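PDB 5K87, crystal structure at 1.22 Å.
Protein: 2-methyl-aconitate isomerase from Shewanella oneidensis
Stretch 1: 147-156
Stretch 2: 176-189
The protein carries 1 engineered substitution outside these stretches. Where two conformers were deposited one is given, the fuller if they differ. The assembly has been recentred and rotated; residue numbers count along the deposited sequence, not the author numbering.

Stretch 1, residues 147-156: GKTIIAHVPI
Stretch 2, residues 176-189: AAEVQIEFMNPAAD

The apolar centre of this contact lies on one face of a two-stranded antiparallel pairing, where Ile-150 and Ala-152 meet Ile-181 and Phe-183. Ile-150 (chi1 m, chi2 t) sets its CG2 3.6 Å from Ile-181 CG2 and over one face of the Phe-183 ring (chi1 m, chi2 76°), while its CD1 reaches Phe-183 CD2 at 3.8 Å. Ile-181, m at both chi angles, brings CD1 to 3.7 Å from Ala-152 CB; the small alanine is met by a long branched neighbour. Further along, Pro-155 CG lies 3.9 Å from Ala-177 CB.

Strands 148-156 and 179-184 run at 165°, both in extended beta conformation, with axes 4.6 Å apart at closest approach. Ile-150 pairs with Phe-183 and Ala-152 with Ile-181 at non-hydrogen-bonded positions, CA to CA 4.6 Å in each. Between them Ile-151 and Glu-182 form the hydrogen-bonded pair: Ile-151 N to Glu-182 O and Glu-182 N to Ile-151 O are both 2.8 Å. Met-184 N donates to Thr-149 O at 3.0 Å, and His-153 N to Gln-180 O at 2.9 Å. Near Gln-180, water 4 accepts from Gln-180 N (2.9 Å) and donates to His-153 O (2.7 Å), linking the strands through solvent.

The opposite face is more polar. His-153 (chi1 m, chi2 -77°) donates from NE2 to Glu-182 OE1 at 2.8 Å, the carboxylate oxygen lying near the ring plane, as an in-plane N-H requires; Glu-182 is m, t.

At the outer end, Lys-148 (m, m, t, t) extends its ammonium into the turn after Met-184, where Asn-185 has positive phi (43°). NZ donates to Ala-187 O at 2.7 Å and Asn-185 O at 2.8 Å. Its salt bridge from NZ to Asp-189 OD1 is long, 4.0 Å, and water 1 joins NZ (2.8 Å) to Asp-189 OD2 (2.5 Å).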

ATOM      1  N   GLY A 147     -26.047  11.041   7.213  1.00 14.20           N
ATOM      2  CA  GLY A 147     -27.137  11.994   7.066  1.00 14.14           C
ATOM      3  C   GLY A 147     -26.751  13.413   7.452  1.00 15.87           C
ATOM      4  O   GLY A 147     -27.440  14.057   8.257  1.00 15.66           O
ATOM      5  N   LYS A 148     -25.655  13.909   6.881  1.00 14.15           N
ATOM      6  CA  LYS A 148     -25.136  15.241   7.191  1.00 13.99           C
ATOM      7  C   LYS A 148     -24.728  15.972   5.919  1.00 12.77           C
ATOM      8  O   LYS A 148     -24.377  15.338   4.919  1.00 14.32           O
ATOM      9  CB  LYS A 148     -23.911  15.139   8.105  1.00 15.09           C
ATOM     10  CG  LYS A 148     -24.201  14.681   9.523  1.00 16.34           C
ATOM     11  CD  LYS A 148     -25.003  15.725  10.281  1.00 17.86           C
ATOM     12  CE  LYS A 148     -25.175  15.350  11.746  1.00 18.96           C
ATOM     13  NZ  LYS A 148     -26.060  16.323  12.444  1.00 20.37           N
ATOM     14  N   THR A 149     -24.763  17.301   5.958  1.00 13.98           N
ATOM     15  CA  THR A 149     -24.302  18.127   4.852  1.00 13.22           C
ATOM     16  C   THR A 149     -22.824  18.456   5.010  1.00 12.82           C
ATOM     17  O   THR A 149     -22.369  18.836   6.099  1.00 13.54           O
ATOM     18  CB  THR A 149     -25.061  19.459   4.822  1.00 14.99           C
ATOM     19  OG1 THR A 149     -26.460  19.204   4.647  1.00 17.10           O
ATOM     20  CG2 THR A 149     -24.549  20.361   3.694  1.00 18.15           C
ATOM     21  N   ILE A 150     -22.068  18.298   3.925  1.00 13.87           N
ATOM     22  CA  ILE A 150     -20.675  18.735   3.901  1.00 13.57           C
ATOM     23  C   ILE A 150     -20.472  19.556   2.637  1.00 14.70           C
ATOM     24  O   ILE A 150     -21.004  19.214   1.589  1.00 15.13           O
ATOM     25  CB  ILE A 150     -19.712  17.551   3.924  1.00 15.14           C
ATOM     26  CG1 ILE A 150     -19.952  16.698   5.166  1.00 16.07           C
ATOM     27  CG2 ILE A 150     -18.289  18.047   3.863  1.00 20.30           C
ATOM     28  CD1 ILE A 150     -19.277  15.371   5.098  1.00 19.20           C
ATOM     29  N   ILE A 151     -19.750  20.665   2.741  1.00 17.57           N
ATOM     30  CA  ILE A 151     -19.505  21.537   1.600  1.00 17.68           C
ATOM     31  C   ILE A 151     -18.047  21.422   1.169  1.00 19.67           C
ATOM     32  O   ILE A 151     -17.145  21.416   2.012  1.00 20.06           O
ATOM     33  CB  ILE A 151     -19.783  23.002   1.974  1.00 21.12           C
ATOM     34  CG1 ILE A 151     -21.184  23.162   2.579  1.00 27.72           C
ATOM     35  CG2 ILE A 151     -19.581  23.907   0.780  1.00 22.57           C
ATOM     36  CD1 ILE A 151     -22.315  22.805   1.644  1.00 26.00           C
ATOM     37  N   ALA A 152     -17.807  21.316  -0.137  1.00 15.47           N
ATOM     38  CA  ALA A 152     -16.443  21.368  -0.654  1.00 14.77           C
ATOM     39  C   ALA A 152     -16.323  22.514  -1.645  1.00 13.96           C
ATOM     40  O   ALA A 152     -17.075  22.571  -2.616  1.00 14.41           O
ATOM     41  CB  ALA A 152     -16.072  20.061  -1.320  1.00 15.43           C
ATOM     42  N   HIS A 153     -15.401  23.435  -1.390  1.00 12.92           N
ATOM     43  CA  HIS A 153     -15.172  24.564  -2.285  1.00 13.29           C
ATOM     44  C   HIS A 153     -14.056  24.186  -3.239  1.00 12.50           C
ATOM     45  O   HIS A 153     -12.879  24.284  -2.905  1.00 13.10           O
ATOM     46  CB  HIS A 153     -14.818  25.826  -1.492  1.00 14.31           C
ATOM     47  CG  HIS A 153     -15.864  26.220  -0.499  1.00 16.60           C
ATOM     48  ND1 HIS A 153     -17.032  26.854  -0.859  1.00 21.28           N
ATOM     49  CD2 HIS A 153     -15.917  26.062   0.843  1.00 17.96           C
ATOM     50  CE1 HIS A 153     -17.758  27.079   0.223  1.00 24.60           C
ATOM     51  NE2 HIS A 153     -17.106  26.604   1.267  1.00 19.82           N
ATOM     52  N   VAL A 154     -14.439  23.733  -4.426  1.00 13.42           N
ATOM     53  CA  VAL A 154     -13.473  23.187  -5.371  1.00 13.51           C
ATOM     54  C   VAL A 154     -13.094  24.229  -6.414  1.00 13.70           C
ATOM     55  O   VAL A 154     -13.968  24.774  -7.080  1.00 13.96           O
ATOM     56  CB  VAL A 154     -14.032  21.939  -6.068  1.00 12.67           C
ATOM     57  CG1 VAL A 154     -12.996  21.336  -7.008  1.00 15.38           C
ATOM     58  CG2 VAL A 154     -14.508  20.918  -5.030  1.00 14.63           C
ATOM     59  N   PRO A 155     -11.794  24.499  -6.565  1.00 12.23           N
ATOM     60  CA  PRO A 155     -11.383  25.489  -7.567  1.00 13.76           C
ATOM     61  C   PRO A 155     -11.548  24.964  -8.989  1.00 12.75           C
ATOM     62  O   PRO A 155     -11.321  23.775  -9.262  1.00 13.98           O
ATOM     63  CB  PRO A 155      -9.911  25.727  -7.240  1.00 17.21           C
ATOM     64  CG  PRO A 155      -9.457  24.443  -6.602  1.00 15.73           C
ATOM     65  CD  PRO A 155     -10.648  23.946  -5.820  1.00 14.57           C
ATOM     66  N   ILE A 156     -11.937  25.865  -9.888  1.00 14.05           N
ATOM     67  CA  ILE A 156     -12.216  25.553 -11.285  1.00 15.07           C
ATOM     68  C   ILE A 156     -11.357  26.419 -12.208  1.00 16.37           C
ATOM     69  O   ILE A 156     -11.242  27.631 -12.000  1.00 17.24           O
ATOM     70  CB  ILE A 156     -13.692  25.839 -11.631  1.00 16.09           C
ATOM     71  CG1 ILE A 156     -14.642  25.086 -10.686  1.00 15.80           C
ATOM     72  CG2 ILE A 156     -13.980  25.492 -13.086  1.00 17.67           C
ATOM     73  CD1 ILE A 156     -14.596  23.563 -10.807  1.00 16.97           C
ATOM     74  N   ALA A 176      -0.749  20.677  -3.810  1.00 13.90           N
ATOM     75  CA  ALA A 176      -1.852  20.630  -4.763  1.00 13.33           C
ATOM     76  C   ALA A 176      -2.762  21.829  -4.494  1.00 13.55           C
ATOM     77  O   ALA A 176      -2.456  22.653  -3.633  1.00 14.58           O
ATOM     78  CB  ALA A 176      -2.621  19.319  -4.631  1.00 14.75           C
ATOM     79  N   ALA A 177      -3.869  21.943  -5.216  1.00 12.64           N
ATOM     80  CA  ALA A 177      -4.792  23.048  -4.975  1.00 13.23           C
ATOM     81  C   ALA A 177      -5.502  22.886  -3.634  1.00 14.40           C
ATOM     82  O   ALA A 177      -5.945  21.790  -3.279  1.00 13.22           O
ATOM     83  CB  ALA A 177      -5.807  23.149  -6.091  1.00 14.10           C
ATOM     84  N   GLU A 178      -5.631  23.977  -2.891  1.00 13.77           N
ATOM     85  CA  GLU A 178      -6.386  23.957  -1.641  1.00 12.90           C
ATOM     86  C   GLU A 178      -7.873  23.748  -1.890  1.00 14.28           C
ATOM     87  O   GLU A 178      -8.479  24.443  -2.710  1.00 16.39           O
ATOM     88  CB  GLU A 178      -6.193  25.275  -0.894  1.00 13.98           C
ATOM     89  CG  GLU A 178      -6.861  25.304   0.473  1.00 14.93           C
ATOM     90  CD  GLU A 178      -6.672  26.618   1.219  1.00 18.18           C
ATOM     91  OE1 GLU A 178      -6.041  27.550   0.666  1.00 20.07           O
ATOM     92  OE2 GLU A 178      -7.160  26.718   2.365  1.00 17.74           O
ATOM     93  N   VAL A 179      -8.470  22.811  -1.153  1.00 12.86           N
ATOM     94  CA  VAL A 179      -9.907  22.607  -1.180  1.00 13.25           C
ATOM     95  C   VAL A 179     -10.437  22.769   0.236  1.00 12.76           C
ATOM     96  O   VAL A 179     -10.197  21.926   1.110  1.00 13.23           O
ATOM     97  CB  VAL A 179     -10.269  21.210  -1.715  1.00 12.34           C
ATOM     98  CG1 VAL A 179     -11.779  21.029  -1.713  1.00 14.94           C
ATOM     99  CG2 VAL A 179      -9.700  21.027  -3.115  1.00 15.01           C
ATOM    100  N   GLN A 180     -11.141  23.869   0.477  1.00 12.95           N
ATOM    101  CA  GLN A 180     -11.729  24.106   1.782  0.60 12.63           C
ATOM    102  C   GLN A 180     -13.007  23.290   1.945  1.00 13.06           C
ATOM    103  O   GLN A 180     -13.864  23.254   1.052  1.00 13.95           O
ATOM    104  CB  GLN A 180     -11.963  25.607   1.970  0.60 14.53           C
ATOM    105  CG  GLN A 180     -10.662  26.394   1.844  0.60 16.15           C
ATOM    106  CD  GLN A 180     -10.833  27.887   1.995  0.60 17.18           C
ATOM    107  OE1 GLN A 180     -11.943  28.409   1.906  0.60 22.20           O
ATOM    108  NE2 GLN A 180      -9.722  28.585   2.221  0.60 17.23           N
ATOM    109  N   ILE A 181     -13.114  22.630   3.098  0.54 12.57           N
ATOM    110  CA  ILE A 181     -14.246  21.767   3.414  0.54 13.09           C
ATOM    111  C   ILE A 181     -14.997  22.301   4.625  0.54 13.65           C
ATOM    112  O   ILE A 181     -14.381  22.849   5.536  0.54 13.30           O
ATOM    113  CB  ILE A 181     -13.770  20.340   3.746  0.54 13.36           C
ATOM    114  CG1 ILE A 181     -12.844  19.821   2.651  0.54 15.26           C
ATOM    115  CG2 ILE A 181     -14.955  19.405   3.936  0.54 14.53           C
ATOM    116  CD1 ILE A 181     -13.507  19.718   1.316  0.54 15.90           C
ATOM    117  N   GLU A 182     -16.319  22.147   4.638  1.00 14.40           N
ATOM    118  CA  GLU A 182     -17.116  22.590   5.780  1.00 15.14           C
ATOM    119  C   GLU A 182     -18.137  21.535   6.163  1.00 17.15           C
ATOM    120  O   GLU A 182     -19.044  21.222   5.379  1.00 19.57           O
ATOM    121  CB  GLU A 182     -17.869  23.872   5.446  1.00 17.93           C
ATOM    122  CG  GLU A 182     -16.980  24.977   4.927  1.00 17.75           C
ATOM    123  CD  GLU A 182     -17.748  26.223   4.582  1.00 20.61           C
ATOM    124  OE1 GLU A 182     -17.138  27.153   4.018  1.00 22.74           O
ATOM    125  OE2 GLU A 182     -18.959  26.274   4.887  1.00 35.93           O
ATOM    126  N   PHE A 183     -18.008  21.029   7.385  1.00 13.59           N
ATOM    127  CA  PHE A 183     -18.903  20.017   7.909  1.00 12.91           C
ATOM    128  C   PHE A 183     -19.999  20.747   8.664  1.00 13.12           C
ATOM    129  O   PHE A 183     -19.771  21.251   9.777  1.00 14.24           O
ATOM    130  CB  PHE A 183     -18.139  19.088   8.851  1.00 12.99           C
ATOM    131  CG  PHE A 183     -17.043  18.295   8.172  1.00 12.75           C
ATOM    132  CD1 PHE A 183     -15.833  18.892   7.835  1.00 13.52           C
ATOM    133  CD2 PHE A 183     -17.216  16.947   7.897  1.00 14.33           C
ATOM    134  CE1 PHE A 183     -14.820  18.148   7.223  1.00 14.75           C
ATOM    135  CE2 PHE A 183     -16.212  16.204   7.281  1.00 15.08           C
ATOM    136  CZ  PHE A 183     -15.015  16.802   6.947  1.00 14.35           C
ATOM    137  N   MET A 184     -21.182  20.832   8.065  1.00 13.38           N
ATOM    138  CA  MET A 184     -22.282  21.584   8.666  1.00 14.63           C
ATOM    139  C   MET A 184     -22.944  20.798   9.789  1.00 15.54           C
ATOM    140  O   MET A 184     -23.134  19.583   9.685  1.00 15.01           O
ATOM    141  CB  MET A 184     -23.328  21.919   7.607  1.00 14.48           C
ATOM    142  CG  MET A 184     -22.785  22.668   6.405  1.00 17.61           C
ATOM    143  SD  MET A 184     -21.919  24.199   6.801  1.00 20.93           S
ATOM    144  CE  MET A 184     -23.229  25.149   7.566  1.00 26.95           C
ATOM    145  N   ASN A 185     -23.293  21.504  10.867  1.00 16.31           N
ATOM    146  CA  ASN A 185     -24.057  20.924  11.977  1.00 15.95           C
ATOM    147  C   ASN A 185     -23.561  19.524  12.364  1.00 16.41           C
ATOM    148  O   ASN A 185     -24.320  18.555  12.311  1.00 16.62           O
ATOM    149  CB  ASN A 185     -25.547  20.891  11.608  1.00 18.50           C
ATOM    150  CG  ASN A 185     -26.431  20.410  12.744  1.00 27.85           C
ATOM    151  OD1 ASN A 185     -26.175  20.697  13.914  1.00 30.65           O
ATOM    152  ND2 ASN A 185     -27.478  19.662  12.403  1.00 29.75           N
ATOM    153  N   PRO A 186     -22.270  19.406  12.720  1.00 14.71           N
ATOM    154  CA  PRO A 186     -21.676  18.071  12.853  1.00 16.85           C
ATOM    155  C   PRO A 186     -22.170  17.235  14.039  1.00 17.68           C
ATOM    156  O   PRO A 186     -22.033  16.014  13.981  1.00 18.42           O
ATOM    157  CB  PRO A 186     -20.177  18.370  12.989  1.00 18.00           C
ATOM    158  CG  PRO A 186     -20.125  19.749  13.550  1.00 18.49           C
ATOM    159  CD  PRO A 186     -21.270  20.471  12.917  1.00 15.91           C
ATOM    160  N   ALA A 187     -22.715  17.843  15.088  1.00 17.71           N
ATOM    161  CA  ALA A 187     -23.221  17.046  16.210  1.00 16.97           C
ATOM    162  C   ALA A 187     -24.308  16.075  15.756  1.00 19.06           C
ATOM    163  O   ALA A 187     -25.210  16.455  15.014  1.00 20.21           O
ATOM    164  CB  ALA A 187     -23.751  17.945  17.311  1.00 22.79           C
ATOM    165  N   ALA A 188     -24.219  14.822  16.190  1.00 19.98           N
ATOM    166  CA  ALA A 188     -25.229  13.828  15.835  1.00 25.36           C
ATOM    167  C   ALA A 188     -26.577  14.208  16.439  1.00 32.17           C
ATOM    168  O   ALA A 188     -26.635  14.904  17.453  1.00 33.35           O
ATOM    169  CB  ALA A 188     -24.804  12.453  16.305  1.00 25.24           C
ATOM    170  N   ASP A 189     -27.660  13.757  15.812  1.00 38.41           N
ATOM    171  CA  ASP A 189     -29.005  14.031  16.318  1.00 39.45           C
ATOM    172  C   ASP A 189     -29.359  13.154  17.515  1.00 42.31           C
ATOM    173  O   ASP A 189     -28.731  12.121  17.748  1.00 42.75           O
ATOM    174  CB  ASP A 189     -30.044  13.854  15.212  1.00 41.07           C
ATOM    175  CG  ASP A 189     -29.948  14.929  14.150  1.00 50.67           C
ATOM    176  OD1 ASP A 189     -29.482  16.044  14.474  1.00 48.21           O
ATOM    177  OD2 ASP A 189     -30.335  14.662  12.993  1.00 59.13           O
TER
HETATM  178  O   HOH W   1     -28.670  15.807  11.557  1.00 39.99           O
HETATM  179  O   HOH W   2     -21.425  17.616   8.590  1.00 15.08           O
HETATM  180  O   HOH W   3     -25.479  18.670   8.366  1.00 16.75           O
HETATM  181  O   HOH W   4     -11.168  25.946  -1.548  1.00 16.13           O